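BauA (Acinetobacter baumannii, PDB 6HCP) takes up iron across the outer membrane as the ferric preacinetobactin receptor, probably in TonB-dependent fashion. Local coordinates at residues N368-N373 against T420-L425; N149-A154 against R443-K448. All coordinates share one frame; numbering follows the deposited sequence. Where two conformers were deposited one is given.

Interaction 1. Residues N368-N373 against T420-L425. With C8E ((hydroxyethyloxy)tri(ethyloxy)octane), chain B; EDO (1,2-ethanediol), chain N.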
# COMPACT_ATOMS: atom_id res chain seq x y z
N ASN A 368 -5.82 24.18 -49.88
CA ASN A 368 -7.06 23.71 -49.34
C ASN A 368 -7.97 24.88 -48.94
O ASN A 368 -7.57 26.05 -48.93
CB ASN A 368 -6.83 22.73 -48.18
CG ASN A 368 -6.47 23.41 -46.87
OD1 ASN A 368 -5.91 24.50 -46.86
ND2 ASN A 368 -6.71 22.71 -45.76
N ALA A 369 -9.23 24.50 -48.72
CA ALA A 369 -10.26 25.33 -48.17
C ALA A 369 -10.92 24.58 -47.02
O ALA A 369 -11.20 23.38 -47.16
CB ALA A 369 -11.26 25.67 -49.25
N THR A 370 -11.17 25.28 -45.91
CA THR A 370 -11.81 24.66 -44.74
C THR A 370 -13.02 25.49 -44.33
O THR A 370 -13.06 26.71 -44.55
CB THR A 370 -10.83 24.52 -43.56
OG1 THR A 370 -10.61 25.78 -42.93
CG2 THR A 370 -9.51 23.92 -43.97
N TYR A 371 -13.96 24.82 -43.66
CA TYR A 371 -15.18 25.42 -43.12
C TYR A 371 -15.52 24.73 -41.80
O TYR A 371 -15.43 23.51 -41.68
CB TYR A 371 -16.33 25.30 -44.12
CG TYR A 371 -16.01 25.80 -45.51
CD1 TYR A 371 -16.25 27.12 -45.86
CD2 TYR A 371 -15.40 24.98 -46.46
CE1 TYR A 371 -15.93 27.61 -47.12
CE2 TYR A 371 -15.07 25.45 -47.72
CZ TYR A 371 -15.33 26.77 -48.05
OH TYR A 371 -15.01 27.25 -49.28
N TYR A 372 -16.00 25.52 -40.84
CA TYR A 372 -16.59 25.00 -39.60
C TYR A 372 -17.75 25.90 -39.19
O TYR A 372 -17.67 27.11 -39.29
CB TYR A 372 -15.54 24.93 -38.48
CG TYR A 372 -16.12 24.72 -37.10
CD1 TYR A 372 -16.57 25.79 -36.34
CD2 TYR A 372 -16.28 23.45 -36.58
CE1 TYR A 372 -17.09 25.61 -35.07
CE2 TYR A 372 -16.82 23.25 -35.32
CZ TYR A 372 -17.18 24.33 -34.55
OH TYR A 372 -17.70 24.14 -33.30
N ASN A 373 -18.87 25.28 -38.80
CA ASN A 373 -20.01 26.02 -38.29
C ASN A 373 -20.59 25.24 -37.11
O ASN A 373 -20.70 24.02 -37.17
CB ASN A 373 -21.09 26.24 -39.36
CG ASN A 373 -22.29 27.01 -38.83
OD1 ASN A 373 -22.22 28.23 -38.64
ND2 ASN A 373 -23.35 26.30 -38.49
N THR A 420 -16.31 29.60 -39.10
CA THR A 420 -14.94 29.86 -39.52
C THR A 420 -14.71 29.28 -40.91
O THR A 420 -15.37 28.33 -41.34
CB THR A 420 -13.89 29.26 -38.56
OG1 THR A 420 -13.94 27.84 -38.64
CG2 THR A 420 -14.08 29.67 -37.12
N SER A 421 -13.85 29.96 -41.67
CA SER A 421 -13.46 29.43 -42.98
C SER A 421 -12.02 29.84 -43.25
O SER A 421 -11.51 30.80 -42.65
CB SER A 421 -14.39 29.92 -44.04
OG SER A 421 -14.16 31.30 -44.23
N SER A 422 -11.31 29.03 -44.05
CA SER A 422 -9.95 29.39 -44.41
C SER A 422 -9.60 28.89 -45.81
O SER A 422 -10.25 27.98 -46.35
CB SER A 422 -8.95 28.88 -43.39
OG SER A 422 -8.67 27.50 -43.57
N PHE A 423 -8.52 29.46 -46.34
CA PHE A 423 -7.92 29.03 -47.58
C PHE A 423 -6.43 29.05 -47.33
O PHE A 423 -5.88 30.02 -46.80
CB PHE A 423 -8.41 29.89 -48.77
CG PHE A 423 -9.92 30.06 -48.82
CD1 PHE A 423 -10.59 30.81 -47.86
CD2 PHE A 423 -10.69 29.36 -49.75
CE1 PHE A 423 -11.98 30.88 -47.83
CE2 PHE A 423 -12.08 29.47 -49.75
CZ PHE A 423 -12.72 30.16 -48.75
N GLY A 424 -5.76 27.95 -47.70
CA GLY A 424 -4.36 27.84 -47.44
C GLY A 424 -3.58 27.24 -48.60
O GLY A 424 -4.13 26.55 -49.45
N LEU A 425 -2.29 27.57 -48.63
CA LEU A 425 -1.37 27.10 -49.66
C LEU A 425 0.00 26.90 -49.01
O LEU A 425 0.47 27.77 -48.28
CB LEU A 425 -1.31 28.13 -50.79
CG LEU A 425 -0.34 27.84 -51.94
CD1 LEU A 425 -0.77 26.60 -52.72
CD2 LEU A 425 -0.26 29.04 -52.87
C1 C8E B . -5.47 29.37 -51.74
C2 C8E B . -6.10 28.44 -52.75
C3 C8E B . -7.30 27.67 -52.19
C4 C8E B . -7.50 26.33 -52.90
C5 C8E B . -8.89 25.75 -52.65
C6 C8E B . -9.02 24.30 -53.08
C7 C8E B . -10.47 23.85 -52.92
C8 C8E B . -10.93 22.95 -54.06
O9 C8E B . -11.77 21.88 -53.62
C10 C8E B . -11.41 20.65 -54.26
C11 C8E B . -12.59 19.70 -54.27
O12 C8E B . -12.05 18.39 -54.34
C1 EDO N . -17.04 33.48 -41.23
O1 EDO N . -18.35 33.79 -41.68
C2 EDO N . -16.69 32.12 -41.82
O2 EDO N . -16.96 32.15 -43.23
O HOH W 1 -12.19 26.85 -40.91

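Interaction 2. Residues N149-A154 against R443-K448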
# COMPACT_ATOMS: atom_id res chain seq x y z
N ASN A 149 -3.26 23.94 -40.00
CA ASN A 149 -4.49 23.41 -39.44
C ASN A 149 -5.63 24.43 -39.41
O ASN A 149 -6.75 24.07 -39.10
CB ASN A 149 -4.26 22.89 -38.01
CG ASN A 149 -3.67 21.50 -38.01
OD1 ASN A 149 -4.14 20.64 -38.73
ND2 ASN A 149 -2.59 21.31 -37.26
N GLY A 150 -5.33 25.71 -39.65
CA GLY A 150 -6.32 26.75 -39.46
C GLY A 150 -6.60 26.97 -37.97
O GLY A 150 -5.72 26.84 -37.13
N MET A 151 -7.73 27.61 -37.69
CA MET A 151 -8.06 27.96 -36.34
C MET A 151 -9.12 26.97 -35.85
O MET A 151 -10.26 27.01 -36.29
CB MET A 151 -8.61 29.39 -36.26
CG MET A 151 -8.93 29.86 -34.85
SD MET A 151 -9.34 31.63 -34.84
CE MET A 151 -10.95 31.59 -35.61
N PRO A 152 -8.80 26.10 -34.88
CA PRO A 152 -9.82 25.20 -34.35
C PRO A 152 -10.84 25.93 -33.49
O PRO A 152 -10.64 27.09 -33.10
CB PRO A 152 -8.98 24.20 -33.54
CG PRO A 152 -7.82 25.04 -33.06
CD PRO A 152 -7.49 25.95 -34.23
N PRO A 153 -11.97 25.27 -33.13
CA PRO A 153 -13.12 25.99 -32.61
C PRO A 153 -12.91 26.80 -31.33
O PRO A 153 -13.57 27.82 -31.17
CB PRO A 153 -14.13 24.86 -32.34
CG PRO A 153 -13.78 23.80 -33.32
CD PRO A 153 -12.28 23.87 -33.43
N ALA A 154 -12.02 26.35 -30.41
CA ALA A 154 -11.80 27.08 -29.16
C ALA A 154 -10.58 28.02 -29.25
O ALA A 154 -10.27 28.73 -28.30
CB ALA A 154 -11.65 26.14 -28.00
N ARG A 443 -2.07 31.11 -44.92
CA ARG A 443 -3.46 30.81 -44.79
C ARG A 443 -4.23 32.09 -44.44
O ARG A 443 -3.79 32.89 -43.64
CB ARG A 443 -3.68 29.72 -43.74
CG ARG A 443 -5.13 29.38 -43.49
CD ARG A 443 -5.34 28.19 -42.54
NE ARG A 443 -4.67 26.98 -42.98
CZ ARG A 443 -5.02 26.24 -44.02
NH1 ARG A 443 -6.23 26.39 -44.56
NH2 ARG A 443 -4.16 25.35 -44.51
N HIS A 444 -5.39 32.24 -45.07
CA HIS A 444 -6.27 33.35 -44.80
C HIS A 444 -7.48 32.78 -44.07
O HIS A 444 -8.12 31.85 -44.55
CB HIS A 444 -6.69 34.07 -46.10
CG HIS A 444 -7.51 35.30 -45.85
ND1 HIS A 444 -6.95 36.47 -45.38
CD2 HIS A 444 -8.84 35.54 -46.00
CE1 HIS A 444 -7.91 37.35 -45.18
NE2 HIS A 444 -9.06 36.83 -45.60
N GLN A 445 -7.74 33.33 -42.88
CA GLN A 445 -8.70 32.77 -41.93
C GLN A 445 -9.79 33.82 -41.65
O GLN A 445 -9.47 34.96 -41.36
CB GLN A 445 -7.97 32.43 -40.62
CG GLN A 445 -8.89 31.89 -39.53
CD GLN A 445 -9.20 30.43 -39.75
OE1 GLN A 445 -8.31 29.60 -39.92
NE2 GLN A 445 -10.48 30.12 -39.75
N THR A 446 -11.05 33.38 -41.65
CA THR A 446 -12.16 34.21 -41.26
C THR A 446 -12.91 33.57 -40.09
O THR A 446 -13.03 32.37 -40.02
CB THR A 446 -13.09 34.48 -42.46
OG1 THR A 446 -12.29 35.06 -43.49
CG2 THR A 446 -14.20 35.46 -42.13
N VAL A 447 -13.56 34.41 -39.27
CA VAL A 447 -14.37 33.94 -38.15
C VAL A 447 -15.50 34.93 -37.88
O VAL A 447 -15.31 36.16 -37.95
CB VAL A 447 -13.51 33.74 -36.89
CG1 VAL A 447 -12.82 35.01 -36.48
CG2 VAL A 447 -14.31 33.17 -35.74
N LYS A 448 -16.66 34.39 -37.50
CA LYS A 448 -17.77 35.18 -37.02
C LYS A 448 -18.49 34.41 -35.91
O LYS A 448 -18.88 33.28 -36.13
CB LYS A 448 -18.76 35.47 -38.15
CG LYS A 448 -19.89 36.41 -37.75
CD LYS A 448 -20.80 36.80 -38.90
CE LYS A 448 -21.88 37.74 -38.42
NZ LYS A 448 -22.86 38.05 -39.48
O HOH W 2 -10.36 26.90 -39.23

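Interaction 1. Residues N368-N373 against T420-L425
Asn-368 to Tyr-372 pair with Gly-424 to Thr-420 as neighbouring antiparallel strands in the wall of the beta-barrel of this TonB-dependent receptor. The hydrogen-bonded pairs are Asn-368 with Gly-424, Thr-370 with Ser-422 and Tyr-372 with Thr-420. Each supplies two backbone bonds, six in all, among them Thr-420 N to Tyr-372 O at 2.8 Å. Side chains alternate between two faces of very different character. On the face of Thr-370 and Ser-422, looking toward the plug, small hydroxyl residues meet: OG1 of Thr-370 and OG of Ser-422 are hydrogen-bonded at 2.7 Å. Both oxygens sit between their backbone N and carbonyl carbon (chi1 75° and 79°), which directs them at each other across the strands. Thr-370 OG1 also bonds a water at 2.8 Å, and the same water lies 3.0 Å from Thr-420 OG1, so a polar thread runs along this face. Gly-424 has no side chain, and Asn-368 OD1 leans over its backbone, 3.7 Å from Gly-424 CA. The opposite face bears Ala-369, Tyr-371, Phe-423 and the small Ser-421, and is mostly apolar. The Phe-423 ring lies against the small Ala-369, CD2 to CB 3.8 Å, and meets the phenol end of Tyr-371, whose OH lies 3.7 Å from Phe-423 CE2. Aromatic residues suit this outward face, where the C8E detergent also lies along the wall, past Asn-368 O and Gly-424 O. On the same face Ser-421 OG bonds O2 of an ethanediol at 3.1 Å. On the lumen side, Arg-443 of strand 436-451 bonds both Asn-368 OD1 and Ser-422 OG, and Asp-349 of strand 331-358 takes Asn-368 ND2. Those two strands flank the pair, 331-358 bonded to Ala-369 and Tyr-371, 436-451 to Ser-421 and Phe-423.

Interaction 2. Residues N149-A154 against R443-K448
Arg-443 begins the contact between barrel strand 436-451 and the plug loop that follows helix 146-149. Its CD packs 3.5 Å from Gly-150 CA. Gly-150 leaves the helix with positive phi, which suits glycine, and a CB here would sit tightly against Gln-445 OE1 and close to the arginine CD. The guanidinium goes on to the helix, where NH2 bonds Leu-147 O and NE bonds Ala-146 O weakly. It also makes a cation-pi contact with Phe-51. Two residues on, Gln-445 also points at the loop. A bend at chi2 (79°) turns its CD from the extended course, and OE1 accepts a weak bond from Met-151 N at 3.0 Å, with an N-H...O angle of only 130°. NE2 bonds a water 3.3 Å away, which donates to Met-151 O at 2.9 Å, so the two ends of the amide reach the backbone N and O of Met-151, one directly and one through the water. A weak NE2 bond to Thr-446 O helps fix the amide's rotation. Val-447 supplies the apolar end: Met-151 bends at chi3 (72°), bringing CE to 3.6 Å from Val-447 CB, the side chains crossing at about a right angle. The flexible thioether fits readily against the branched valine. Between the segments the polar links are thus weak or water-carried, though Arg-443 bonds Leu-147 O just before the loop; this is consistent with a plug that probably rearranges during transport, as is thought for TonB-dependent receptors.

How the interactions relate
Both contacts are mainly buried and have centres about 7 Å apart, joined through the barrel wall: strands 412-431 and 436-451 are neighbours, with Ser-421 and Phe-423 of interaction 1 bonded through their backbones to Thr-446 and His-444 of interaction 2. Interaction 1 lies within the wall and relies on regular backbone pairing; its apolar face looks outward to detergent. Interaction 2 joins barrel to plug, residues far apart in sequence, and depends on side chains and a water, with no strand pairing between its segments. The inward face of interaction 1 and the contact of interaction 2 adjoin on the lumen side, where Arg-443 belongs to both and Thr-420 touches Met-151.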